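Local structure of MsStt7d protein (Micromonas, 4IX5) at residues F33-R38 with N51-V56; R83-I88 with M110-G115; N173-E178 with K185-G190. The protein probably phosphorylates proteins with ATP, this chain being its kinase domain, which holds an ATP analogue and magnesium. All coordinates share one frame; numbering follows the deposited sequence.

Interaction 1: residues F33-R38 with N51-V56. With ANP (phosphoaminophosphonic acid-adenylate ester), chain G.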
loop_
_atom_site.group_PDB
_atom_site.type_symbol
_atom_site.label_atom_id
_atom_site.label_comp_id
_atom_site.label_asym_id
_atom_site.label_seq_id
_atom_site.Cartn_x
_atom_site.Cartn_y
_atom_site.Cartn_z
ATOM N N PHE B 33 -4.297 0.717 0.721
ATOM C CA PHE B 33 -4.813 0.892 2.066
ATOM C C PHE B 33 -5.727 -0.236 2.531
ATOM O O PHE B 33 -6.259 -0.170 3.630
ATOM C CB PHE B 33 -5.527 2.246 2.220
ATOM C CG PHE B 33 -6.778 2.383 1.379
ATOM C CD1 PHE B 33 -8.009 1.916 1.843
ATOM C CD2 PHE B 33 -6.729 2.997 0.136
ATOM C CE1 PHE B 33 -9.160 2.050 1.072
ATOM C CE2 PHE B 33 -7.876 3.133 -0.637
ATOM C CZ PHE B 33 -9.090 2.659 -0.168
ATOM N N GLY B 34 -5.898 -1.264 1.704
ATOM C CA GLY B 34 -6.833 -2.342 2.020
ATOM C C GLY B 34 -6.418 -3.697 1.471
ATOM O O GLY B 34 -5.459 -3.801 0.702
ATOM N N THR B 35 -7.137 -4.735 1.879
ATOM C CA THR B 35 -6.881 -6.102 1.460
ATOM C C THR B 35 -8.182 -6.754 1.000
ATOM O O THR B 35 -9.217 -6.631 1.657
ATOM C CB THR B 35 -6.308 -6.910 2.623
ATOM O OG1 THR B 35 -5.208 -6.191 3.199
ATOM C CG2 THR B 35 -5.834 -8.277 2.141
ATOM N N VAL B 36 -8.120 -7.425 -0.146
ATOM C CA VAL B 36 -9.285 -8.047 -0.743
ATOM C C VAL B 36 -9.186 -9.569 -0.647
ATOM O O VAL B 36 -8.120 -10.149 -0.851
ATOM C CB VAL B 36 -9.420 -7.641 -2.227
ATOM C CG1 VAL B 36 -10.569 -8.359 -2.848
ATOM C CG2 VAL B 36 -9.590 -6.138 -2.359
ATOM N N PHE B 37 -10.309 -10.204 -0.341
ATOM C CA PHE B 37 -10.406 -11.650 -0.216
ATOM C C PHE B 37 -11.596 -12.129 -1.022
ATOM O O PHE B 37 -12.571 -11.394 -1.200
ATOM C CB PHE B 37 -10.665 -12.040 1.243
ATOM C CG PHE B 37 -9.576 -11.634 2.192
ATOM C CD1 PHE B 37 -8.585 -12.539 2.555
ATOM C CD2 PHE B 37 -9.539 -10.349 2.733
ATOM C CE1 PHE B 37 -7.576 -12.165 3.432
ATOM C CE2 PHE B 37 -8.527 -9.973 3.611
ATOM C CZ PHE B 37 -7.553 -10.884 3.964
ATOM N N ARG B 38 -11.533 -13.368 -1.492
ATOM C CA ARG B 38 -12.731 -14.024 -1.990
ATOM C C ARG B 38 -13.567 -14.465 -0.792
ATOM O O ARG B 38 -13.039 -14.723 0.296
ATOM C CB ARG B 38 -12.378 -15.251 -2.830
ATOM C CG ARG B 38 -11.747 -14.938 -4.185
ATOM C CD ARG B 38 -11.738 -16.176 -5.074
ATOM N NE ARG B 38 -10.941 -15.960 -6.277
ATOM C CZ ARG B 38 -9.631 -16.182 -6.351
ATOM N NH1 ARG B 38 -8.972 -16.627 -5.288
ATOM N NH2 ARG B 38 -8.976 -15.951 -7.484
ATOM N N ASN B 51 -11.187 -5.200 3.543
ATOM C CA ASN B 51 -11.043 -4.453 4.780
ATOM C C ASN B 51 -9.842 -3.510 4.691
ATOM O O ASN B 51 -9.121 -3.505 3.690
ATOM C CB ASN B 51 -10.969 -5.392 6.011
ATOM C CG ASN B 51 -9.648 -6.126 6.123
ATOM O OD1 ASN B 51 -8.884 -6.208 5.168
ATOM N ND2 ASN B 51 -9.381 -6.676 7.308
ATOM N N ALA B 52 -9.640 -2.698 5.727
ATOM C CA ALA B 52 -8.524 -1.759 5.754
ATOM C C ALA B 52 -7.264 -2.448 6.223
ATOM O O ALA B 52 -7.312 -3.388 7.008
ATOM C CB ALA B 52 -8.837 -0.599 6.660
ATOM N N LYS B 53 -6.124 -1.974 5.735
ATOM C CA LYS B 53 -4.845 -2.366 6.312
ATOM C C LYS B 53 -4.633 -1.685 7.664
ATOM O O LYS B 53 -4.725 -0.458 7.777
ATOM C CB LYS B 53 -3.709 -2.015 5.354
ATOM C CG LYS B 53 -3.667 -2.970 4.179
ATOM C CD LYS B 53 -2.747 -2.459 3.094
ATOM C CE LYS B 53 -1.467 -3.261 3.054
ATOM N NZ LYS B 53 -0.627 -2.850 1.901
ATOM N N ALA B 54 -4.350 -2.486 8.686
ATOM C CA ALA B 54 -4.159 -1.950 10.027
ATOM C C ALA B 54 -2.923 -1.063 10.131
ATOM O O ALA B 54 -2.812 -0.267 11.067
ATOM C CB ALA B 54 -4.055 -3.078 11.029
ATOM N N ASP B 55 -1.996 -1.206 9.183
ATOM C CA ASP B 55 -0.701 -0.545 9.310
ATOM C C ASP B 55 -0.579 0.760 8.525
ATOM O O ASP B 55 0.478 1.396 8.541
ATOM C CB ASP B 55 0.446 -1.509 8.948
ATOM C CG ASP B 55 0.304 -2.105 7.557
ATOM O OD1 ASP B 55 -0.834 -2.294 7.093
ATOM O OD2 ASP B 55 1.335 -2.409 6.929
ATOM N N VAL B 56 -1.658 1.167 7.864
ATOM C CA VAL B 56 -1.639 2.359 7.023
ATOM C C VAL B 56 -2.451 3.496 7.608
ATOM O O VAL B 56 -3.623 3.332 7.943
ATOM C CB VAL B 56 -2.132 2.030 5.614
ATOM C CG1 VAL B 56 -2.153 3.289 4.752
ATOM C CG2 VAL B 56 -1.243 0.950 5.006
HETATM P PG ANP G . -4.935 -5.018 -6.003
HETATM O O1G ANP G . -3.648 -4.354 -5.721
HETATM O O2G ANP G . -5.689 -4.181 -7.142
HETATM O O3G ANP G . -4.608 -6.492 -6.524
HETATM P PB ANP G . -6.781 -3.534 -4.162
HETATM O O1B ANP G . -6.576 -3.210 -2.731
HETATM O O2B ANP G . -6.253 -2.334 -5.103
HETATM N N3B ANP G . -5.949 -5.017 -4.585
HETATM P PA ANP G . -9.063 -4.123 -5.760
HETATM O O1A ANP G . -10.508 -3.762 -5.546
HETATM O O2A ANP G . -8.301 -3.472 -6.885
HETATM O O3A ANP G . -8.358 -3.761 -4.360
HETATM O "O5'" ANP G . -8.923 -5.714 -5.941
HETATM C "C5'" ANP G . -7.677 -6.417 -5.941
HETATM C "C4'" ANP G . -7.829 -7.819 -6.522
HETATM O "O4'" ANP G . -9.132 -8.331 -6.244
HETATM C "C3'" ANP G . -7.681 -7.814 -8.031
HETATM O "O3'" ANP G . -6.975 -8.969 -8.446
HETATM C "C2'" ANP G . -9.065 -8.017 -8.569
HETATM O "O2'" ANP G . -8.945 -8.924 -9.651
HETATM C "C1'" ANP G . -9.835 -8.665 -7.436
HETATM N N9 ANP G . -11.200 -8.112 -7.372
HETATM C C8 ANP G . -11.547 -6.949 -6.810
HETATM N N7 ANP G . -12.871 -6.720 -6.910
HETATM C C5 ANP G . -13.391 -7.765 -7.558
HETATM C C6 ANP G . -14.736 -8.161 -8.004
HETATM N N6 ANP G . -15.788 -7.365 -7.748
HETATM N N1 ANP G . -14.858 -9.328 -8.644
HETATM C C2 ANP G . -13.809 -10.118 -8.898
HETATM N N3 ANP G . -12.556 -9.820 -8.531
HETATM C C4 ANP G . -12.290 -8.677 -7.873
HETATM O O HOH W 1 -6.149 -5.954 5.734
#
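Residues 33-35 run antiparallel to 51-53, with Gly34 and Ala52 as a non-hydrogen-bonded pair (CA to CA 4.1 Å) and Thr35 and Asn51 as a hydrogen-bonded pair. Thr35 N donates to Asn51 O, and Asn51 N returns a bond to Thr35 O. A third bond, from Lys53 N to Phe33 O, is 2.8 Å long and almost straight (177°). Thr35 and Asn51 lie side by side and point the same way, with Thr35 CB 3.7 Å from Asn51 OD1. A water ties them together. It donates to Asn51 OD1 (2.8 Å) and to Ala52 O, and it also bonds Thr35 OG1 (2.7 Å). Asn51 OD1 further approaches the edge of the Phe37 ring. These strands form the hairpin that follows the glycine-rich loop of a protein kinase, and Ser30, Gly31 and Lys50 nearby are nucleotide-binding residues. The bend in the Lys53 chain (chi3 107°) goes with CD resting 3.6 Å from Gly34 N. The Lys53 and Thr35 side chains cross at about a right angle, Lys53 CG coming closest to Thr35 OG1. Lys53 NZ makes weak bonds to Gly31 O of its own chain and to Ser30 O of the second subunit. Val36 points away from 51-56, and its CG2 packs 3.3 Å from O3A of the bound ANP. Phe33 packs against helix 59-76, and its CB is 4.3 Å from Val56 CG1.

Interaction 2: residues R83-I88 with M110-G115. With ANP (phosphoaminophosphonic acid-adenylate ester), chain G.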
loop_
_atom_site.group_PDB
_atom_site.type_symbol
_atom_site.label_atom_id
_atom_site.label_comp_id
_atom_site.label_asym_id
_atom_site.label_seq_id
_atom_site.Cartn_x
_atom_site.Cartn_y
_atom_site.Cartn_z
ATOM N N ARG B 83 -20.794 -4.830 -8.814
ATOM C CA ARG B 83 -22.019 -4.611 -8.059
ATOM C C ARG B 83 -21.713 -4.549 -6.580
ATOM O O ARG B 83 -21.135 -5.475 -6.034
ATOM C CB ARG B 83 -23.036 -5.721 -8.351
ATOM C CG ARG B 83 -24.220 -5.768 -7.385
ATOM C CD ARG B 83 -25.358 -6.635 -7.931
ATOM N NE ARG B 83 -24.961 -8.023 -8.169
ATOM C CZ ARG B 83 -25.133 -9.015 -7.296
ATOM N NH1 ARG B 83 -25.700 -8.779 -6.116
ATOM N NH2 ARG B 83 -24.741 -10.248 -7.606
ATOM N N PHE B 84 -22.099 -3.444 -5.956
ATOM C CA PHE B 84 -21.801 -3.197 -4.544
ATOM C C PHE B 84 -22.899 -3.778 -3.675
ATOM O O PHE B 84 -24.086 -3.505 -3.884
ATOM C CB PHE B 84 -21.657 -1.691 -4.318
ATOM C CG PHE B 84 -21.356 -1.293 -2.902
ATOM C CD1 PHE B 84 -20.256 -1.802 -2.226
ATOM C CD2 PHE B 84 -22.162 -0.357 -2.262
ATOM C CE1 PHE B 84 -19.985 -1.405 -0.921
ATOM C CE2 PHE B 84 -21.892 0.046 -0.962
ATOM C CZ PHE B 84 -20.799 -0.470 -0.296
ATOM N N MET B 85 -22.497 -4.584 -2.694
ATOM C CA MET B 85 -23.457 -5.308 -1.860
ATOM C C MET B 85 -23.518 -4.754 -0.443
ATOM O O MET B 85 -24.240 -5.277 0.406
ATOM C CB MET B 85 -23.137 -6.807 -1.849
ATOM C CG MET B 85 -23.123 -7.432 -3.251
ATOM S SD MET B 85 -22.760 -9.212 -3.295
ATOM C CE MET B 85 -24.261 -9.866 -2.531
ATOM N N GLY B 86 -22.766 -3.689 -0.188
ATOM C CA GLY B 86 -22.851 -3.014 1.095
ATOM C C GLY B 86 -21.660 -3.238 2.004
ATOM O O GLY B 86 -20.576 -3.601 1.551
ATOM N N CYS B 87 -21.867 -3.023 3.300
ATOM C CA CYS B 87 -20.783 -3.147 4.266
ATOM C C CYS B 87 -21.166 -4.111 5.386
ATOM O O CYS B 87 -22.338 -4.463 5.554
ATOM C CB CYS B 87 -20.444 -1.782 4.872
ATOM S SG CYS B 87 -21.705 -1.180 6.043
ATOM N N ILE B 88 -20.161 -4.542 6.140
ATOM C CA ILE B 88 -20.376 -5.292 7.372
ATOM C C ILE B 88 -19.302 -4.891 8.373
ATOM O O ILE B 88 -18.115 -5.060 8.123
ATOM C CB ILE B 88 -20.283 -6.814 7.158
ATOM C CG1 ILE B 88 -20.908 -7.221 5.821
ATOM C CG2 ILE B 88 -20.916 -7.553 8.335
ATOM C CD1 ILE B 88 -19.907 -7.302 4.680
ATOM N N MET B 110 -18.342 -5.295 0.653
ATOM C CA MET B 110 -18.589 -6.500 -0.132
ATOM C C MET B 110 -19.159 -6.184 -1.518
ATOM O O MET B 110 -19.968 -5.263 -1.676
ATOM C CB MET B 110 -19.551 -7.424 0.631
ATOM C CG MET B 110 -19.755 -8.775 -0.026
ATOM S SD MET B 110 -20.679 -9.875 1.063
ATOM C CE MET B 110 -22.306 -9.159 0.900
ATOM N N TRP B 111 -18.708 -6.944 -2.516
ATOM C CA TRP B 111 -19.178 -6.796 -3.891
ATOM C C TRP B 111 -19.423 -8.174 -4.478
ATOM O O TRP B 111 -18.883 -9.169 -3.991
ATOM C CB TRP B 111 -18.110 -6.135 -4.778
ATOM C CG TRP B 111 -17.691 -4.754 -4.416
ATOM C CD1 TRP B 111 -18.156 -3.585 -4.945
ATOM C CD2 TRP B 111 -16.681 -4.398 -3.475
ATOM N NE1 TRP B 111 -17.510 -2.513 -4.372
ATOM C CE2 TRP B 111 -16.599 -2.985 -3.466
ATOM C CE3 TRP B 111 -15.845 -5.138 -2.629
ATOM C CZ2 TRP B 111 -15.696 -2.290 -2.658
ATOM C CZ3 TRP B 111 -14.936 -4.449 -1.824
ATOM C CH2 TRP B 111 -14.879 -3.034 -1.840
ATOM N N ALA B 112 -20.220 -8.240 -5.542
ATOM C CA ALA B 112 -20.309 -9.474 -6.312
ATOM C C ALA B 112 -18.953 -9.787 -6.920
ATOM O O ALA B 112 -18.257 -8.881 -7.363
ATOM C CB ALA B 112 -21.322 -9.316 -7.429
ATOM N N ASN B 113 -18.580 -11.061 -6.950
ATOM C CA ASN B 113 -17.447 -11.481 -7.758
ATOM C C ASN B 113 -17.862 -11.420 -9.229
ATOM O O ASN B 113 -18.723 -12.191 -9.677
ATOM C CB ASN B 113 -17.012 -12.897 -7.387
ATOM C CG ASN B 113 -15.730 -13.309 -8.082
ATOM O OD1 ASN B 113 -15.505 -12.970 -9.245
ATOM N ND2 ASN B 113 -14.874 -14.046 -7.370
ATOM N N GLU B 114 -17.290 -10.479 -9.973
ATOM C CA GLU B 114 -17.734 -10.247 -11.341
ATOM C C GLU B 114 -17.004 -11.133 -12.351
ATOM O O GLU B 114 -17.365 -11.151 -13.522
ATOM C CB GLU B 114 -17.560 -8.778 -11.742
ATOM C CG GLU B 114 -18.370 -7.796 -10.904
ATOM C CD GLU B 114 -19.844 -7.745 -11.292
ATOM O OE1 GLU B 114 -20.216 -8.313 -12.339
ATOM O OE2 GLU B 114 -20.637 -7.118 -10.552
ATOM N N GLY B 115 -15.994 -11.868 -11.901
ATOM C CA GLY B 115 -15.256 -12.765 -12.778
ATOM C C GLY B 115 -13.841 -13.000 -12.290
ATOM O O GLY B 115 -13.272 -12.161 -11.591
HETATM P PG ANP G . -4.935 -5.018 -6.003
HETATM O O1G ANP G . -3.648 -4.354 -5.721
HETATM O O2G ANP G . -5.689 -4.181 -7.142
HETATM O O3G ANP G . -4.608 -6.492 -6.524
HETATM P PB ANP G . -6.781 -3.534 -4.162
HETATM O O1B ANP G . -6.576 -3.210 -2.731
HETATM O O2B ANP G . -6.253 -2.334 -5.103
HETATM N N3B ANP G . -5.949 -5.017 -4.585
HETATM P PA ANP G . -9.063 -4.123 -5.760
HETATM O O1A ANP G . -10.508 -3.762 -5.546
HETATM O O2A ANP G . -8.301 -3.472 -6.885
HETATM O O3A ANP G . -8.358 -3.761 -4.360
HETATM O "O5'" ANP G . -8.923 -5.714 -5.941
HETATM C "C5'" ANP G . -7.677 -6.417 -5.941
HETATM C "C4'" ANP G . -7.829 -7.819 -6.522
HETATM O "O4'" ANP G . -9.132 -8.331 -6.244
HETATM C "C3'" ANP G . -7.681 -7.814 -8.031
HETATM O "O3'" ANP G . -6.975 -8.969 -8.446
HETATM C "C2'" ANP G . -9.065 -8.017 -8.569
HETATM O "O2'" ANP G . -8.945 -8.924 -9.651
HETATM C "C1'" ANP G . -9.835 -8.665 -7.436
HETATM N N9 ANP G . -11.200 -8.112 -7.372
HETATM C C8 ANP G . -11.547 -6.949 -6.810
HETATM N N7 ANP G . -12.871 -6.720 -6.910
HETATM C C5 ANP G . -13.391 -7.765 -7.558
HETATM C C6 ANP G . -14.736 -8.161 -8.004
HETATM N N6 ANP G . -15.788 -7.365 -7.748
HETATM N N1 ANP G . -14.858 -9.328 -8.644
HETATM C C2 ANP G . -13.809 -10.118 -8.898
HETATM N N3 ANP G . -12.556 -9.820 -8.531
HETATM C C4 ANP G . -12.290 -8.677 -7.873
HETATM O O HOH W 2 -23.188 -8.343 -10.504
#
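Glu114 reaches back to the start of the neighbouring strand, where its OE2 accepts from Arg83 N at 2.9 Å. A bend at chi2 (-78°) brings OE2 there. The N-H is nearly straight onto the oxygen (170°) and comes from the anti side of the carboxylate. A water adds a second grip on OE2 and accepts from Arg83 NE, so backbone and side chain of Arg83 both connect to one oxygen. The other oxygen, OE1, is salt-bridged to Lys185. Three backbone bonds follow: Ala112 N to Arg83 O (3.0 Å), Met85 N to Met110 O (2.8 Å) and Met110 N to Gly86 O. Met85 and Gly86 both face Met110, a classic beta bulge. Beyond Trp111, at the gatekeeper position, the chain becomes the kinase hinge. Ala112 O accepts from N6 of the ANP adenine (2.9 Å), and Glu114 N donates to N1 (3.0 Å). One face of the Trp111 indole receives Phe84 CD1, 3.6 Å from Trp111 NE1, with the planes 52° apart. Trp111 NE1 itself bonds Asn70. Met85 SD lies against the Trp111-Ala112 peptide, and Met85 CB touches Met110 CE (3.7 Å). The Arg83 guanidinium has Ala112 CB over one face. Strand 84-90 borders 106-112 at the edge of the five-stranded sheet. Helix 59-76 packs on Phe84 and Trp111, while strand 45-52 flanks Trp111 and Met85.

Interaction 3: residues N173-E178 with K185-G190. With MG (magnesium ion), chain F; ANP (phosphoaminophosphonic acid-adenylate ester), chain G.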
loop_
_atom_site.group_PDB
_atom_site.type_symbol
_atom_site.label_atom_id
_atom_site.label_comp_id
_atom_site.label_asym_id
_atom_site.label_seq_id
_atom_site.Cartn_x
_atom_site.Cartn_y
_atom_site.Cartn_z
ATOM N N ASN B 173 -7.907 -2.933 -13.448
ATOM C CA ASN B 173 -9.147 -2.570 -12.754
ATOM C C ASN B 173 -10.368 -2.705 -13.661
ATOM O O ASN B 173 -11.368 -2.010 -13.484
ATOM C CB ASN B 173 -9.045 -1.158 -12.164
ATOM C CG ASN B 173 -8.313 -1.149 -10.829
ATOM O OD1 ASN B 173 -8.263 -2.171 -10.151
ATOM N ND2 ASN B 173 -7.761 -0.007 -10.446
ATOM N N LEU B 174 -10.265 -3.595 -14.638
ATOM C CA LEU B 174 -11.399 -3.939 -15.496
ATOM C C LEU B 174 -11.597 -5.450 -15.451
ATOM O O LEU B 174 -10.633 -6.220 -15.544
ATOM C CB LEU B 174 -11.147 -3.469 -16.935
ATOM C CG LEU B 174 -11.178 -1.952 -17.149
ATOM C CD1 LEU B 174 -10.511 -1.576 -18.460
ATOM C CD2 LEU B 174 -12.619 -1.441 -17.119
ATOM N N ILE B 175 -12.852 -5.879 -15.318
ATOM C CA ILE B 175 -13.169 -7.296 -15.383
ATOM C C ILE B 175 -14.212 -7.521 -16.471
ATOM O O ILE B 175 -15.182 -6.781 -16.548
ATOM C CB ILE B 175 -13.741 -7.792 -14.038
ATOM C CG1 ILE B 175 -12.687 -7.645 -12.943
ATOM C CG2 ILE B 175 -14.227 -9.244 -14.143
ATOM C CD1 ILE B 175 -13.174 -8.119 -11.587
ATOM N N ALA B 176 -14.008 -8.532 -17.311
ATOM C CA ALA B 176 -15.012 -8.908 -18.302
ATOM C C ALA B 176 -16.042 -9.757 -17.583
ATOM O O ALA B 176 -15.755 -10.889 -17.214
ATOM C CB ALA B 176 -14.370 -9.696 -19.435
ATOM N N ALA B 177 -17.228 -9.197 -17.368
ATOM C CA ALA B 177 -18.208 -9.806 -16.480
ATOM C C ALA B 177 -18.971 -10.916 -17.193
ATOM O O ALA B 177 -19.882 -10.651 -17.968
ATOM C CB ALA B 177 -19.164 -8.744 -15.943
ATOM N N GLU B 178 -18.591 -12.159 -16.908
ATOM C CA GLU B 178 -19.153 -13.328 -17.575
ATOM C C GLU B 178 -20.675 -13.390 -17.428
ATOM O O GLU B 178 -21.373 -13.761 -18.368
ATOM C CB GLU B 178 -18.518 -14.609 -17.023
ATOM C CG GLU B 178 -18.946 -14.932 -15.601
ATOM C CD GLU B 178 -17.821 -15.483 -14.742
ATOM O OE1 GLU B 178 -18.021 -15.602 -13.511
ATOM O OE2 GLU B 178 -16.743 -15.797 -15.292
ATOM N N LYS B 185 -16.575 -4.201 -16.589
ATOM C CA LYS B 185 -16.966 -3.418 -15.435
ATOM C C LYS B 185 -15.693 -2.937 -14.746
ATOM O O LYS B 185 -14.705 -3.660 -14.683
ATOM C CB LYS B 185 -17.772 -4.267 -14.457
ATOM C CG LYS B 185 -19.154 -4.671 -14.995
ATOM C CD LYS B 185 -19.950 -5.396 -13.946
ATOM C CE LYS B 185 -21.290 -5.848 -14.510
ATOM N NZ LYS B 185 -22.089 -6.600 -13.480
ATOM N N LEU B 186 -15.718 -1.707 -14.256
ATOM C CA LEU B 186 -14.608 -1.179 -13.479
ATOM C C LEU B 186 -14.667 -1.735 -12.075
ATOM O O LEU B 186 -15.745 -1.997 -11.551
ATOM C CB LEU B 186 -14.674 0.346 -13.426
ATOM C CG LEU B 186 -14.263 1.072 -14.715
ATOM C CD1 LEU B 186 -14.942 2.433 -14.803
ATOM C CD2 LEU B 186 -12.732 1.217 -14.750
ATOM N N ILE B 187 -13.498 -1.926 -11.468
ATOM C CA ILE B 187 -13.444 -2.213 -10.035
ATOM C C ILE B 187 -12.576 -1.171 -9.347
ATOM O O ILE B 187 -11.869 -0.396 -10.004
ATOM C CB ILE B 187 -12.899 -3.633 -9.729
ATOM C CG1 ILE B 187 -11.535 -3.819 -10.392
ATOM C CG2 ILE B 187 -13.900 -4.695 -10.213
ATOM C CD1 ILE B 187 -10.700 -4.953 -9.801
ATOM N N ASP B 188 -12.616 -1.171 -8.015
ATOM C CA ASP B 188 -11.679 -0.403 -7.201
ATOM C C ASP B 188 -11.880 1.105 -7.271
ATOM O O ASP B 188 -11.151 1.815 -7.958
ATOM C CB ASP B 188 -10.225 -0.775 -7.520
ATOM C CG ASP B 188 -9.242 -0.212 -6.498
ATOM O OD1 ASP B 188 -9.688 0.324 -5.450
ATOM O OD2 ASP B 188 -8.025 -0.313 -6.739
ATOM N N LEU B 189 -12.869 1.584 -6.528
ATOM C CA LEU B 189 -13.098 3.018 -6.392
ATOM C C LEU B 189 -12.317 3.603 -5.218
ATOM O O LEU B 189 -12.642 4.677 -4.720
ATOM C CB LEU B 189 -14.597 3.296 -6.230
ATOM C CG LEU B 189 -15.439 2.923 -7.456
ATOM C CD1 LEU B 189 -16.889 2.706 -7.028
ATOM C CD2 LEU B 189 -15.315 4.008 -8.525
ATOM N N GLY B 190 -11.265 2.903 -4.799
ATOM C CA GLY B 190 -10.477 3.316 -3.647
ATOM C C GLY B 190 -9.727 4.623 -3.815
ATOM O O GLY B 190 -9.328 5.249 -2.825
HETATM MG MG MG F . -7.031 -2.347 -7.937
HETATM P PG ANP G . -4.935 -5.018 -6.003
HETATM O O1G ANP G . -3.648 -4.354 -5.721
HETATM O O2G ANP G . -5.689 -4.181 -7.142
HETATM O O3G ANP G . -4.608 -6.492 -6.524
HETATM P PB ANP G . -6.781 -3.534 -4.162
HETATM O O1B ANP G . -6.576 -3.210 -2.731
HETATM O O2B ANP G . -6.253 -2.334 -5.103
HETATM N N3B ANP G . -5.949 -5.017 -4.585
HETATM P PA ANP G . -9.063 -4.123 -5.760
HETATM O O1A ANP G . -10.508 -3.762 -5.546
HETATM O O2A ANP G . -8.301 -3.472 -6.885
HETATM O O3A ANP G . -8.358 -3.761 -4.360
HETATM O "O5'" ANP G . -8.923 -5.714 -5.941
HETATM C "C5'" ANP G . -7.677 -6.417 -5.941
HETATM C "C4'" ANP G . -7.829 -7.819 -6.522
HETATM O "O4'" ANP G . -9.132 -8.331 -6.244
HETATM C "C3'" ANP G . -7.681 -7.814 -8.031
HETATM O "O3'" ANP G . -6.975 -8.969 -8.446
HETATM C "C2'" ANP G . -9.065 -8.017 -8.569
HETATM O "O2'" ANP G . -8.945 -8.924 -9.651
HETATM C "C1'" ANP G . -9.835 -8.665 -7.436
HETATM N N9 ANP G . -11.200 -8.112 -7.372
HETATM C C8 ANP G . -11.547 -6.949 -6.810
HETATM N N7 ANP G . -12.871 -6.720 -6.910
HETATM C C5 ANP G . -13.391 -7.765 -7.558
HETATM C C6 ANP G . -14.736 -8.161 -8.004
HETATM N N6 ANP G . -15.788 -7.365 -7.748
HETATM N N1 ANP G . -14.858 -9.328 -8.644
HETATM C C2 ANP G . -13.809 -10.118 -8.898
HETATM N N3 ANP G . -12.556 -9.820 -8.531
HETATM C C4 ANP G . -12.290 -8.677 -7.873
HETATM O O HOH W 3 -4.922 -3.235 -8.974
#
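Asn173 and Asp188 are the protein ligands, in these segments, of the magnesium bound to the phosphates of ANP. Asn173 OD1 binds the magnesium at 2.5 Å and Asp188 OD2 at 2.6 Å, their amide and carboxylate planes 88° apart. ANP O2A, ANP O2G and a water are further ligands. Asp188 chi1 of -168° swings CG away from the backbone N and carries OD2 to the metal. Its OD1 accepts from Gly190 N, an Asx turn that, with the metal bond at OD2, restrains the carboxylate. Asn173 ND2 donates to the backbone O of Asp168, which holds the amide with OD1 turned to the metal. Asn173 ends the catalytic loop, and Asp188-Leu189-Gly190 takes the place of the kinase DFG motif. The short hairpin of strands 174-176 and 184-186 joins the two. Ile187 N donates to Asn173 O (2.9 Å), and Ile175 and Lys185 exchange two backbone bonds. Above this hairpin Ile175 and Ile187 form part of the floor under the nucleotide. Ile175 CD1 lies 3.4 Å from ANP C2, and Ile187 CD1 is 3.7 Å from ANP C2'. The two side chains meet at about a right angle, CD1 of Ile175 on CG2 of Ile187 (3.8 Å). Replacing Ile187 by an alanine removes CD1 and CG2, which is likely to leave a gap below the ribose and strip Ile175 CD1 of its neighbour across the hairpin. Leu174 and Leu186 lie side by side on the other face, CD2 to CD2 3.6 Å, against helix 141-161. The extended Lys185 chain passes Ala177 CB, and its NZ salt-bridges Glu114 and Asp180.

All three contacts touch the same ANP. Interaction 1 brings Val36 against its ribose and phosphates, interaction 2 holds the adenine edge, and interaction 3 supplies the floor and magnesium ligands. Interactions 1 and 2 belong to one sheet, in which strands 45-52 and 106-112 are neighbours. Their centres are 15 Å apart and they do not touch. Interactions 2 and 3 are nearer, with centres 11 Å apart. Glu114 OE1 and Lys185 NZ, 2.8 Å apart, connect the hinge to the hairpin, and Glu114 O also packs on Ile175 CG2 (3.7 Å). Across the cleft, Phe33 CE2 of interaction 1 meets Gly190 O of interaction 3 at 3.4 Å.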